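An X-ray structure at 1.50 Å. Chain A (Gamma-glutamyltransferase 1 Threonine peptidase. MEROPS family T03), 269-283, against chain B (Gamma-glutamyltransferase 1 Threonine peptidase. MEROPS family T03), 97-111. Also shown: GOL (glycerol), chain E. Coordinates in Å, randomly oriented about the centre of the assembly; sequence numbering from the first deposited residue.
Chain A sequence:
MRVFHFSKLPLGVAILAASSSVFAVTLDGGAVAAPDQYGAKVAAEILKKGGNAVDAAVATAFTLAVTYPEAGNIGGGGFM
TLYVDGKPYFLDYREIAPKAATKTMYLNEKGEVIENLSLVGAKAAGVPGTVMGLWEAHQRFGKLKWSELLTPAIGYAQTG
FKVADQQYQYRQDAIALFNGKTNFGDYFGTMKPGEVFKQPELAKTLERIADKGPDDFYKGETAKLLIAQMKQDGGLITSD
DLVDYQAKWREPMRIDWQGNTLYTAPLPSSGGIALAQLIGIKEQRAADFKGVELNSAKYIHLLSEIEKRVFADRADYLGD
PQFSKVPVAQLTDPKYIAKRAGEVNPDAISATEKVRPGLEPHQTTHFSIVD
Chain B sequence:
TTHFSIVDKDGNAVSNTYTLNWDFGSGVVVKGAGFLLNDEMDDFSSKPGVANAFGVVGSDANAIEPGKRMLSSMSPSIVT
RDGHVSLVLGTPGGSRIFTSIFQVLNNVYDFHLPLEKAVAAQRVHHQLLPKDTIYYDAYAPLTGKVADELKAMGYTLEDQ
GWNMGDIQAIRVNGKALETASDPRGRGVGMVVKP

Chain A, residues 269-283: SSGGIALAQLIGIKE
Chain B (97-111) IFTSIFQVLNNVYDF

Two helices from different polypeptides of a gamma-glutamyltransferase pack here, and two phenylalanines one turn apart set the rules of the contact. Helix 271-283 of chain A and helix 97-109 of chain B run in broadly the same direction, their axes crossing at -39° with a closest approach of 9.6 Å. Register is fixed near the N-terminal ends, where the CA atoms of Gly A271 and Phe B98 lie 5.5 Å apart. Both backbones keep regular helical torsions, near -65/-42, with i to i+4 hydrogen bonds such as Leu A278 N to Ala A274 O (2.7 Å) and Phe B102 N to Phe B98 O (3.0 Å). Before the chain A helix, Ser A269 is extended (phi/psi -80/136) with chi1 t, and its OG caps Gly A271 N at 2.9 Å.

Phe B98 covers the most surface. Its CA-to-CB bond points toward chain A, chi1 is p (52°) and chi2 is 79°, and the ring enters a hole formed by Gly A271, Ala A274, Leu A275 and Leu A278. Ala A274 CB lies over one face, 3.7 Å from the ring centroid and 22° off the normal, a CH-pi contact whose nearest pair is CB to Phe B98 CD1 at 3.4 Å. Small residues line this side of the hole: Gly A271 CA is 3.8 Å from Phe B98 CD2, and what would crowd an ideal CB on that glycine is Ser A269 OG, at 3.2 Å. Ser A270, chi1 p, places OG 3.4 Å from Phe B98 CE2.

Phe B102 repeats the motif one turn later with another rotamer, chi1 t (178°) and chi2 50°. Its hole is built from Leu A275, Leu A278, Ile A279 and Lys A282. Leu A278 (m, t) sets CB almost exactly above the ring, 3.6 Å from the centroid and 4° off the normal, while its CD1 reaches back to Phe B98 CD1 at 4.1 Å; one leucine thus serves both knobs. Leu A275 (m, t) also touches both, with CG 4.2 Å from Phe B98 CB and CD2 4.0 Å from Phe B102 CB. Ile A279 (m, t) approaches with CG1 4.1 Å from Phe B102 CD1 and CD1 4.2 Å from Leu B105 CD1.

Lys A282 closes the contact with charge. Its chain runs t, t, t, m, so the aliphatic part passes the aromatic ring, CD lying 3.9 Å from Phe B102 CZ, before NZ donates to Asp B110 OD2 at 2.6 Å in a salt bridge. Asp B110 (chi1 m, phi/psi -105/-43) has its CA-to-CB bond toward chain A. Beside this pair a glycerol, probably from the crystallisation liquor, bridges the chains: O3 donates to Glu A283 OE2 at a very short 2.4 Å, O1 to Asn B106 OD1 at 2.6 Å, and O2 to Asp B110 OD1 at 2.6 Å.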

# COMPACT_ATOMS: atom_id res chain seq x y z
N SER A 269 1.45 7.52 6.56
CA SER A 269 2.38 6.91 5.62
C SER A 269 3.74 7.56 5.75
O SER A 269 3.87 8.79 5.84
CB SER A 269 1.91 7.05 4.18
OG SER A 269 2.85 6.32 3.37
N SER A 270 4.77 6.72 5.75
CA SER A 270 6.16 7.15 5.63
C SER A 270 6.54 7.43 4.19
O SER A 270 7.62 7.98 3.96
CB SER A 270 7.08 6.07 6.20
OG SER A 270 7.00 4.85 5.45
N GLY A 271 5.67 7.12 3.23
CA GLY A 271 6.06 7.20 1.83
C GLY A 271 6.20 8.62 1.32
O GLY A 271 7.04 8.89 0.45
N GLY A 272 5.39 9.54 1.82
CA GLY A 272 5.51 10.92 1.36
C GLY A 272 6.85 11.53 1.73
O GLY A 272 7.53 12.14 0.88
N ILE A 273 7.22 11.43 3.01
CA ILE A 273 8.51 11.91 3.47
C ILE A 273 9.63 11.18 2.75
O ILE A 273 10.59 11.81 2.27
CB ILE A 273 8.60 11.80 5.00
CG1 ILE A 273 7.62 12.80 5.63
CG2 ILE A 273 10.03 12.03 5.49
CD1 ILE A 273 7.39 12.57 7.10
N ALA A 274 9.51 9.85 2.64
CA ALA A 274 10.54 9.09 1.93
C ALA A 274 10.70 9.58 0.50
O ALA A 274 11.82 9.81 0.04
CB ALA A 274 10.22 7.60 1.95
N LEU A 275 9.60 9.72 -0.25
CA LEU A 275 9.71 10.18 -1.63
C LEU A 275 10.26 11.60 -1.72
O LEU A 275 11.04 11.90 -2.63
CB LEU A 275 8.37 10.05 -2.37
CG LEU A 275 8.03 8.61 -2.73
CD1 LEU A 275 6.57 8.44 -3.03
CD2 LEU A 275 8.86 8.17 -3.93
N ALA A 276 9.86 12.48 -0.80
CA ALA A 276 10.42 13.84 -0.83
C ALA A 276 11.94 13.78 -0.67
O ALA A 276 12.68 14.47 -1.39
CB ALA A 276 9.79 14.67 0.29
N GLN A 277 12.41 12.88 0.20
CA GLN A 277 13.85 12.73 0.41
C GLN A 277 14.53 12.02 -0.75
O GLN A 277 15.62 12.43 -1.18
CB GLN A 277 14.11 11.99 1.72
CG GLN A 277 13.71 12.80 2.95
CD GLN A 277 14.04 12.10 4.24
OE1 GLN A 277 14.39 10.93 4.26
NE2 GLN A 277 13.92 12.82 5.36
N LEU A 278 13.92 10.94 -1.25
CA LEU A 278 14.52 10.19 -2.36
C LEU A 278 14.66 11.07 -3.59
O LEU A 278 15.73 11.14 -4.22
CB LEU A 278 13.68 8.96 -2.68
CG LEU A 278 13.73 7.84 -1.64
CD1 LEU A 278 12.49 6.97 -1.81
CD2 LEU A 278 14.99 7.00 -1.68
N ILE A 279 13.57 11.75 -3.97
CA ILE A 279 13.60 12.61 -5.15
C ILE A 279 14.52 13.80 -4.92
O ILE A 279 15.34 14.15 -5.78
CB ILE A 279 12.17 13.05 -5.52
CG1 ILE A 279 11.35 11.84 -5.96
CG2 ILE A 279 12.18 14.15 -6.56
CD1 ILE A 279 9.87 12.10 -6.05
N GLY A 280 14.42 14.42 -3.75
CA GLY A 280 15.22 15.60 -3.50
C GLY A 280 16.70 15.30 -3.48
O GLY A 280 17.51 16.07 -3.99
N ILE A 281 17.07 14.18 -2.87
CA ILE A 281 18.48 13.82 -2.80
C ILE A 281 18.98 13.43 -4.18
O ILE A 281 20.09 13.79 -4.58
CB ILE A 281 18.70 12.71 -1.77
CG1 ILE A 281 18.48 13.28 -0.36
CG2 ILE A 281 20.10 12.12 -1.91
CD1 ILE A 281 18.45 12.24 0.72
N LYS A 282 18.19 12.66 -4.93
CA LYS A 282 18.64 12.28 -6.26
C LYS A 282 18.87 13.51 -7.13
O LYS A 282 19.84 13.57 -7.90
CB LYS A 282 17.65 11.33 -6.95
CG LYS A 282 18.07 11.00 -8.37
CD LYS A 282 17.22 9.89 -8.95
CE LYS A 282 17.90 9.29 -10.17
NZ LYS A 282 18.12 10.33 -11.21
N GLU A 283 17.99 14.52 -7.02
CA GLU A 283 18.19 15.75 -7.78
C GLU A 283 19.47 16.46 -7.34
O GLU A 283 20.22 16.98 -8.18
CB GLU A 283 16.98 16.67 -7.63
CG GLU A 283 15.69 16.12 -8.25
CD GLU A 283 15.58 16.29 -9.76
OE1 GLU A 283 15.25 17.41 -10.22
OE2 GLU A 283 15.80 15.30 -10.48
N ILE B 97 7.46 -0.37 -1.06
CA ILE B 97 6.49 0.34 -1.88
C ILE B 97 7.06 1.65 -2.40
O ILE B 97 6.95 1.94 -3.59
CB ILE B 97 5.19 0.58 -1.09
CG1 ILE B 97 4.40 -0.72 -0.94
CG2 ILE B 97 4.35 1.69 -1.78
CD1 ILE B 97 3.23 -0.63 0.00
N PHE B 98 7.59 2.48 -1.50
CA PHE B 98 8.03 3.80 -1.95
C PHE B 98 9.35 3.72 -2.70
O PHE B 98 9.59 4.56 -3.58
CB PHE B 98 8.01 4.82 -0.82
CG PHE B 98 8.73 4.40 0.42
CD1 PHE B 98 10.10 4.50 0.49
CD2 PHE B 98 8.01 3.97 1.53
CE1 PHE B 98 10.78 4.13 1.65
CE2 PHE B 98 8.67 3.63 2.71
CZ PHE B 98 10.06 3.71 2.76
N THR B 99 10.20 2.73 -2.41
CA THR B 99 11.39 2.59 -3.26
C THR B 99 11.01 2.10 -4.65
O THR B 99 11.67 2.49 -5.64
CB THR B 99 12.46 1.70 -2.64
OG1 THR B 99 11.97 0.38 -2.48
CG2 THR B 99 12.97 2.28 -1.30
N SER B 100 9.97 1.26 -4.77
CA SER B 100 9.53 0.86 -6.11
C SER B 100 8.91 2.02 -6.88
O SER B 100 9.18 2.19 -8.07
CB SER B 100 8.56 -0.31 -6.06
OG SER B 100 9.24 -1.57 -5.96
N ILE B 101 8.08 2.83 -6.21
CA ILE B 101 7.53 4.01 -6.87
C ILE B 101 8.65 4.94 -7.34
O ILE B 101 8.62 5.45 -8.47
CB ILE B 101 6.53 4.71 -5.96
CG1 ILE B 101 5.30 3.84 -5.85
CG2 ILE B 101 6.18 6.11 -6.50
CD1 ILE B 101 4.31 4.26 -4.81
N PHE B 102 9.66 5.17 -6.48
CA PHE B 102 10.80 6.01 -6.83
C PHE B 102 11.49 5.49 -8.08
O PHE B 102 11.82 6.28 -8.97
CB PHE B 102 11.76 6.01 -5.64
CG PHE B 102 13.04 6.78 -5.83
CD1 PHE B 102 13.05 8.08 -6.31
CD2 PHE B 102 14.24 6.21 -5.43
CE1 PHE B 102 14.25 8.79 -6.39
CE2 PHE B 102 15.42 6.92 -5.53
CZ PHE B 102 15.42 8.19 -6.00
N GLN B 103 11.70 4.17 -8.16
CA GLN B 103 12.35 3.62 -9.34
C GLN B 103 11.50 3.83 -10.58
O GLN B 103 12.01 4.23 -11.62
CB GLN B 103 12.67 2.13 -9.12
CG GLN B 103 13.88 1.94 -8.18
CD GLN B 103 14.02 0.52 -7.70
OE1 GLN B 103 14.76 -0.29 -8.29
NE2 GLN B 103 13.33 0.20 -6.61
N VAL B 104 10.19 3.60 -10.48
CA VAL B 104 9.35 3.82 -11.65
C VAL B 104 9.39 5.29 -12.08
O VAL B 104 9.46 5.60 -13.28
CB VAL B 104 7.92 3.31 -11.43
CG1 VAL B 104 7.02 3.68 -12.60
CG2 VAL B 104 7.91 1.79 -11.24
N LEU B 105 9.34 6.22 -11.10
CA LEU B 105 9.42 7.64 -11.43
C LEU B 105 10.75 7.96 -12.11
O LEU B 105 10.79 8.74 -13.08
CB LEU B 105 9.24 8.49 -10.18
CG LEU B 105 7.85 8.44 -9.56
CD1 LEU B 105 7.88 9.16 -8.20
CD2 LEU B 105 6.81 9.08 -10.45
N ASN B 106 11.85 7.41 -11.59
CA ASN B 106 13.14 7.63 -12.24
C ASN B 106 13.11 7.11 -13.67
O ASN B 106 13.64 7.75 -14.58
CB ASN B 106 14.26 6.92 -11.48
CG ASN B 106 14.52 7.52 -10.11
OD1 ASN B 106 14.05 8.61 -9.80
ND2 ASN B 106 15.33 6.84 -9.33
N ASN B 107 12.50 5.95 -13.89
CA ASN B 107 12.47 5.35 -15.22
C ASN B 107 11.67 6.21 -16.20
O ASN B 107 12.07 6.36 -17.36
CB ASN B 107 11.85 3.96 -15.10
CG ASN B 107 12.72 3.03 -14.29
OD1 ASN B 107 13.85 3.38 -13.94
ND2 ASN B 107 12.21 1.84 -14.00
N VAL B 108 10.55 6.77 -15.75
CA VAL B 108 9.73 7.62 -16.60
C VAL B 108 10.38 8.98 -16.82
O VAL B 108 10.45 9.47 -17.95
CB VAL B 108 8.32 7.77 -16.00
CG1 VAL B 108 7.53 8.82 -16.74
CG2 VAL B 108 7.59 6.44 -15.99
N TYR B 109 10.83 9.63 -15.74
CA TYR B 109 11.21 11.04 -15.79
C TYR B 109 12.69 11.29 -16.04
O TYR B 109 13.04 12.38 -16.52
CB TYR B 109 10.75 11.76 -14.51
CG TYR B 109 9.27 11.93 -14.48
CD1 TYR B 109 8.68 12.99 -15.15
CD2 TYR B 109 8.45 11.06 -13.80
CE1 TYR B 109 7.32 13.17 -15.15
CE2 TYR B 109 7.08 11.21 -13.81
CZ TYR B 109 6.51 12.27 -14.47
OH TYR B 109 5.17 12.48 -14.52
N ASP B 110 13.56 10.36 -15.69
CA ASP B 110 14.98 10.52 -15.93
C ASP B 110 15.49 9.67 -17.08
O ASP B 110 16.26 10.16 -17.89
CB ASP B 110 15.77 10.19 -14.65
CG ASP B 110 15.49 11.19 -13.52
OD1 ASP B 110 14.80 12.21 -13.77
OD2 ASP B 110 15.94 10.94 -12.39
N PHE B 111 15.07 8.41 -17.17
CA PHE B 111 15.47 7.59 -18.30
C PHE B 111 14.52 7.68 -19.48
O PHE B 111 14.85 7.19 -20.57
CB PHE B 111 15.67 6.14 -17.87
CG PHE B 111 16.80 5.97 -16.90
CD1 PHE B 111 18.11 5.99 -17.34
CD2 PHE B 111 16.55 5.82 -15.54
CE1 PHE B 111 19.16 5.86 -16.46
CE2 PHE B 111 17.60 5.68 -14.65
CZ PHE B 111 18.91 5.71 -15.11
C1 GOL E . 12.01 11.29 -9.94
O1 GOL E . 12.37 10.42 -8.92
C2 GOL E . 13.30 11.68 -10.68
O2 GOL E . 13.01 12.39 -11.85
C3 GOL E . 14.15 12.53 -9.71
O3 GOL E . 15.33 12.93 -10.41